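Local coordinates for protein branched-chain-amino-acid aminotransferase (Deinococcus radiodurans, PDB 3UZO) that probably catalyses the pyridoxal-5'-phosphate-dependent transfer of the amino group of leucine, isoleucine or valine to 2-oxoglutarate, giving glutamate and the matching branched-chain oxo acid, at residues Gly178-Thr183 against Ser327-Val332; Phe244-Gln249 against Gly294-Ala299. All coordinates share one frame; numbering follows the deposited sequence.

Interaction 1 of 2, residues Gly178-Thr183 against Ser327-Val332; sequences GGLTPT and SEPGPV
Leu180 lies against the ring of Pro329, and two residues on, Pro182 lies against the Ser327-Glu328 peptide. The CA pairs run in opposite chain directions, Leu180 to Pro329 at 6.1 Å and Pro182 to Ser327 at 5.9 Å. No hydrogen bond joins the segments, and the 203 Å² they bury comes mostly from one leucine and two proline rings.

In Leu180, CG stands anti to the carbonyl carbon (chi1 -70°). A chi2 of 79° then turns CD1 aside and stretches CD2 out nearly anti to CA. CD2 is the methyl that meets the proline, 3.8 Å from Pro329 CG and about as far from Pro329 CB. The leucine side chain crosses the ring at roughly a right angle. Leu180 CB comes to 3.2 Å from Pro329 CG, tighter than normal carbon contact; the Leu180 carbonyl is modelled implausibly close to the same CG, so the exact position of that ring corner is doubtful.

In the class-IV aminotransferase fold, residues 178-183 belong to the loop that leaves strand 162-172 of the seven-stranded antiparallel sheet and enters strand 183-186 of the mixed sheet. They meet the approach to helix 331-344, with Gly330 at its N-cap. Arg334 of that helix touches both Leu180 and Pro329, while Pro310 of strand 309-316 touches both Pro182 and Pro329.

Pro182 makes its contact through CG and CD. Its CD sits 3.5 Å from Ser327 O. Its CG lies 3.8 Å from Glu328 N, and the CG-CD edge rests on the Ser327-Glu328 peptide. The CB atoms of Ser327 and Glu328 turn away from residues 178-183, and the amide N of each is hydrogen-bonded to Ser325 OG.

Interaction 2 of 2, residues Phe244-Gln249 against Gly294-Ala299; sequences FFAITQ and GKFSEA
Ala246 pushes its methyl into one face of the Phe296 ring, beside a classic beta bulge between antiparallel strands 243-248 and 296-302 of the mixed sheet. Ser297 and Glu298 both face Ile247, whose O accepts weak bonds from the backbone N of each. The regular bond beside them, Ile247 N to Glu298 O, is 2.9 Å long and nearly straight at 168°. The extra residue shifts the register by one, so that Ala246 pairs with Ala299 but Thr248 with Phe296.

The shapes on the Ala246 side fit closely. Ala246 CB is 3.8 Å from the Phe296 ring centroid and 28° off its normal, a CH-pi contact, while Lys295 CB lies over the opposite face, offset toward the rim, so an aliphatic carbon sits on each face. The ring edge is turned to the backbone of Ile247 and Thr248. With Phe244 CG anti to the backbone N, its ring slants across to the partner strand, where CE1 and CZ meet the Ala299 methyl, CZ at 3.9 Å from Ala299 CB.

On the other side of the sheet Ile247 and Glu298 stand side by side. Ile247 CG2 reaches toward Ser297 OG, and the Glu298 carboxylate is held from beyond the pair, in part by Thr333 OG1.

At the exposed end Gln249 packs across the end of the 3-10 segment at Gly294-Lys295 and the start of the bulge at Ser297. A bend at chi2 (-59°) folds its chain back over Ser297, bringing OE1 to 3.3 Å from Ser297 CB. Gln249 N bonds to Lys295 O, and Ser297 OG gives a bond of 2.9 Å to Thr248 O. Gln249 NE2 donates a 2.9 Å hydrogen bond to Gly294 O, which lies close to the plane of the amide.

The two contacts have centres 14 Å apart, interaction 2 being nested within the chain loop that interaction 1 closes. They meet at the start of helix 331-344: Glu298 OE1 takes a probable hydrogen bond from Val332 N at 2.9 Å, and Glu298 OE2 packs 3.2 Å from Gly330 CA. The N-terminal end of the helix may favour the ionised form of this carboxylate. Alongside, Val332 CG1 touches Ile247 CG1 at 3.7 Å. Both contacts lie outside the substrate site. The side chain of Leu180 is about 11 Å from that of glutamate-binding Ala306, that of Phe244 about 9 Å from bound pyridoxal-5'-phosphate, and that of Phe245 about 7 Å from that of cofactor-binding Thr267.

Interaction 1 of 2, residues Gly178-Thr183 against Ser327-Val332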
loop_
_atom_site.group_PDB
_atom_site.type_symbol
_atom_site.label_atom_id
_atom_site.label_comp_id
_atom_site.label_asym_id
_atom_site.label_seq_id
_atom_site.Cartn_x
_atom_site.Cartn_y
_atom_site.Cartn_z
ATOM N N GLY A 178 13.366 14.357 -21.996
ATOM C CA GLY A 178 14.356 13.578 -22.706
ATOM C C GLY A 178 15.642 14.306 -23.056
ATOM O O GLY A 178 15.716 15.540 -23.049
ATOM N N GLY A 179 16.670 13.524 -23.368
ATOM C CA GLY A 179 17.945 14.112 -23.732
ATOM C C GLY A 179 18.565 14.909 -22.598
ATOM O O GLY A 179 18.586 16.138 -22.638
ATOM N N LEU A 180 19.074 14.203 -21.590
ATOM C CA LEU A 180 19.706 14.813 -20.418
ATOM C C LEU A 180 19.244 16.217 -20.028
ATOM O O LEU A 180 20.063 17.076 -19.716
ATOM C CB LEU A 180 21.231 14.839 -20.577
ATOM C CG LEU A 180 21.989 13.516 -20.526
ATOM C CD1 LEU A 180 21.856 12.818 -21.861
ATOM C CD2 LEU A 180 23.457 13.778 -20.226
ATOM N N THR A 181 17.941 16.459 -20.040
ATOM C CA THR A 181 17.445 17.766 -19.638
ATOM C C THR A 181 17.092 17.731 -18.150
ATOM O O THR A 181 16.193 17.004 -17.714
ATOM C CB THR A 181 16.222 18.188 -20.467
ATOM O OG1 THR A 181 15.644 19.370 -19.899
ATOM C CG2 THR A 181 15.212 17.083 -20.499
ATOM N N PRO A 182 17.822 18.511 -17.340
ATOM C CA PRO A 182 17.563 18.543 -15.904
ATOM C C PRO A 182 16.182 19.051 -15.518
ATOM O O PRO A 182 15.571 19.843 -16.240
ATOM C CB PRO A 182 18.681 19.442 -15.371
ATOM C CG PRO A 182 18.953 20.357 -16.516
ATOM C CD PRO A 182 18.924 19.426 -17.692
ATOM N N THR A 183 15.688 18.560 -14.387
ATOM C CA THR A 183 14.401 18.979 -13.854
ATOM C C THR A 183 14.603 19.215 -12.368
ATOM O O THR A 183 15.606 18.767 -11.795
ATOM C CB THR A 183 13.304 17.908 -14.054
ATOM O OG1 THR A 183 13.752 16.655 -13.529
ATOM C CG2 THR A 183 12.973 17.760 -15.525
ATOM N N SER A 327 19.705 23.953 -16.768
ATOM C CA SER A 327 19.463 23.693 -18.187
ATOM C C SER A 327 20.397 22.666 -18.822
ATOM O O SER A 327 20.043 22.031 -19.812
ATOM C CB SER A 327 19.560 25.001 -18.981
ATOM O OG SER A 327 20.889 25.492 -19.004
ATOM N N GLU A 328 21.590 22.505 -18.260
ATOM C CA GLU A 328 22.558 21.559 -18.799
ATOM C C GLU A 328 22.958 20.542 -17.744
ATOM O O GLU A 328 23.021 20.861 -16.563
ATOM C CB GLU A 328 23.815 22.297 -19.263
ATOM C CG GLU A 328 23.594 23.298 -20.377
ATOM C CD GLU A 328 23.126 22.642 -21.657
ATOM O OE1 GLU A 328 23.790 21.686 -22.112
ATOM O OE2 GLU A 328 22.098 23.086 -22.211
ATOM N N PRO A 329 23.248 19.302 -18.163
ATOM C CA PRO A 329 23.654 18.235 -17.242
ATOM C C PRO A 329 25.129 18.403 -16.894
ATOM O O PRO A 329 25.899 18.950 -17.687
ATOM C CB PRO A 329 23.436 16.956 -18.053
ATOM C CG PRO A 329 22.655 17.395 -19.268
ATOM C CD PRO A 329 23.107 18.781 -19.528
ATOM N N GLY A 330 25.527 17.926 -15.721
ATOM C CA GLY A 330 26.925 18.020 -15.350
ATOM C C GLY A 330 27.742 17.094 -16.234
ATOM O O GLY A 330 27.177 16.205 -16.882
ATOM N N PRO A 331 29.074 17.269 -16.296
ATOM C CA PRO A 331 29.905 16.399 -17.138
ATOM C C PRO A 331 30.000 14.947 -16.670
ATOM O O PRO A 331 30.059 14.026 -17.489
ATOM C CB PRO A 331 31.260 17.114 -17.149
ATOM C CG PRO A 331 31.286 17.826 -15.829
ATOM C CD PRO A 331 29.875 18.359 -15.703
ATOM N N VAL A 332 30.019 14.726 -15.360
ATOM C CA VAL A 332 30.098 13.359 -14.870
ATOM C C VAL A 332 28.772 12.637 -15.126
ATOM O O VAL A 332 28.761 11.460 -15.496
ATOM C CB VAL A 332 30.455 13.312 -13.378
ATOM C CG1 VAL A 332 30.523 11.861 -12.904
ATOM C CG2 VAL A 332 31.802 14.006 -13.155
#

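Interaction 2 of 2, residues Phe244-Gln249 against Gly294-Ala299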
loop_
_atom_site.group_PDB
_atom_site.type_symbol
_atom_site.label_atom_id
_atom_site.label_comp_id
_atom_site.label_asym_id
_atom_site.label_seq_id
_atom_site.Cartn_x
_atom_site.Cartn_y
_atom_site.Cartn_z
ATOM N N PHE A 244 18.539 8.466 -5.842
ATOM C CA PHE A 244 19.254 9.730 -5.966
ATOM C C PHE A 244 20.751 9.484 -5.905
ATOM O O PHE A 244 21.202 8.594 -5.196
ATOM C CB PHE A 244 18.862 10.646 -4.800
ATOM C CG PHE A 244 19.670 11.916 -4.704
ATOM C CD1 PHE A 244 19.214 13.096 -5.289
ATOM C CD2 PHE A 244 20.869 11.941 -4.000
ATOM C CE1 PHE A 244 19.947 14.295 -5.165
ATOM C CE2 PHE A 244 21.610 13.129 -3.869
ATOM C CZ PHE A 244 21.147 14.308 -4.451
ATOM N N PHE A 245 21.518 10.251 -6.666
ATOM C CA PHE A 245 22.969 10.145 -6.604
ATOM C C PHE A 245 23.539 11.546 -6.775
ATOM O O PHE A 245 22.860 12.437 -7.288
ATOM C CB PHE A 245 23.537 9.194 -7.673
ATOM C CG PHE A 245 23.495 9.726 -9.075
ATOM C CD1 PHE A 245 22.377 9.522 -9.879
ATOM C CD2 PHE A 245 24.590 10.403 -9.609
ATOM C CE1 PHE A 245 22.348 9.979 -11.200
ATOM C CE2 PHE A 245 24.575 10.864 -10.917
ATOM C CZ PHE A 245 23.446 10.650 -11.719
ATOM N N ALA A 246 24.767 11.752 -6.313
ATOM C CA ALA A 246 25.411 13.050 -6.448
ATOM C C ALA A 246 26.898 12.854 -6.677
ATOM O O ALA A 246 27.464 11.819 -6.322
ATOM C CB ALA A 246 25.173 13.907 -5.194
ATOM N N ILE A 247 27.521 13.849 -7.297
ATOM C CA ILE A 247 28.949 13.809 -7.576
ATOM C C ILE A 247 29.598 14.927 -6.746
ATOM O O ILE A 247 29.131 16.064 -6.757
ATOM C CB ILE A 247 29.233 14.048 -9.081
ATOM C CG1 ILE A 247 28.654 12.907 -9.931
ATOM C CG2 ILE A 247 30.727 14.097 -9.325
ATOM C CD1 ILE A 247 27.170 12.753 -9.836
ATOM N N THR A 248 30.664 14.598 -6.021
ATOM C CA THR A 248 31.353 15.584 -5.188
ATOM C C THR A 248 31.913 16.746 -6.009
ATOM O O THR A 248 32.107 16.631 -7.226
ATOM C CB THR A 248 32.498 14.930 -4.390
ATOM O OG1 THR A 248 33.369 14.234 -5.290
ATOM C CG2 THR A 248 31.932 13.956 -3.352
ATOM N N GLN A 249 32.178 17.861 -5.333
ATOM C CA GLN A 249 32.697 19.057 -5.993
ATOM C C GLN A 249 33.918 18.833 -6.882
ATOM O O GLN A 249 34.016 19.427 -7.956
ATOM C CB GLN A 249 33.008 20.149 -4.955
ATOM C CG GLN A 249 31.768 20.862 -4.405
ATOM C CD GLN A 249 30.945 21.548 -5.494
ATOM O OE1 GLN A 249 31.416 21.738 -6.613
ATOM N NE2 GLN A 249 29.713 21.931 -5.162
ATOM N N GLY A 294 25.752 21.609 -0.934
ATOM C CA GLY A 294 26.870 22.339 -1.522
ATOM C C GLY A 294 28.118 21.495 -1.672
ATOM O O GLY A 294 29.075 21.876 -2.350
ATOM N N LYS A 295 28.097 20.326 -1.046
ATOM C CA LYS A 295 29.213 19.392 -1.098
ATOM C C LYS A 295 29.297 18.686 -2.462
ATOM O O LYS A 295 30.279 18.006 -2.761
ATOM C CB LYS A 295 29.020 18.357 0.012
ATOM C CG LYS A 295 30.154 17.378 0.205
ATOM C CD LYS A 295 29.738 16.250 1.149
ATOM C CE LYS A 295 29.086 16.786 2.418
ATOM N NZ LYS A 295 29.956 17.758 3.145
ATOM N N PHE A 296 28.276 18.861 -3.295
ATOM C CA PHE A 296 28.256 18.182 -4.590
ATOM C C PHE A 296 28.121 19.092 -5.797
ATOM O O PHE A 296 27.278 19.993 -5.820
ATOM C CB PHE A 296 27.125 17.147 -4.618
ATOM C CG PHE A 296 27.096 16.257 -3.408
ATOM C CD1 PHE A 296 26.327 16.599 -2.304
ATOM C CD2 PHE A 296 27.864 15.093 -3.363
ATOM C CE1 PHE A 296 26.321 15.801 -1.166
ATOM C CE2 PHE A 296 27.867 14.289 -2.233
ATOM C CZ PHE A 296 27.094 14.641 -1.126
ATOM N N SER A 297 28.941 18.826 -6.810
ATOM C CA SER A 297 28.939 19.610 -8.039
ATOM C C SER A 297 27.798 19.235 -8.993
ATOM O O SER A 297 27.458 20.015 -9.880
ATOM C CB SER A 297 30.276 19.446 -8.766
ATOM O OG SER A 297 30.470 18.099 -9.153
ATOM N N GLU A 298 27.227 18.041 -8.822
ATOM C CA GLU A 298 26.117 17.582 -9.671
ATOM C C GLU A 298 25.248 16.586 -8.915
ATOM O O GLU A 298 25.698 15.945 -7.952
ATOM C CB GLU A 298 26.605 16.852 -10.936
ATOM C CG GLU A 298 27.903 17.307 -11.561
ATOM C CD GLU A 298 28.317 16.394 -12.712
ATOM O OE1 GLU A 298 29.498 16.425 -13.121
ATOM O OE2 GLU A 298 27.449 15.641 -13.212
ATOM N N ALA A 299 24.009 16.443 -9.372
ATOM C CA ALA A 299 23.071 15.500 -8.772
ATOM C C ALA A 299 22.105 15.005 -9.846
ATOM O O ALA A 299 21.835 15.703 -10.823
ATOM C CB ALA A 299 22.294 16.162 -7.635
#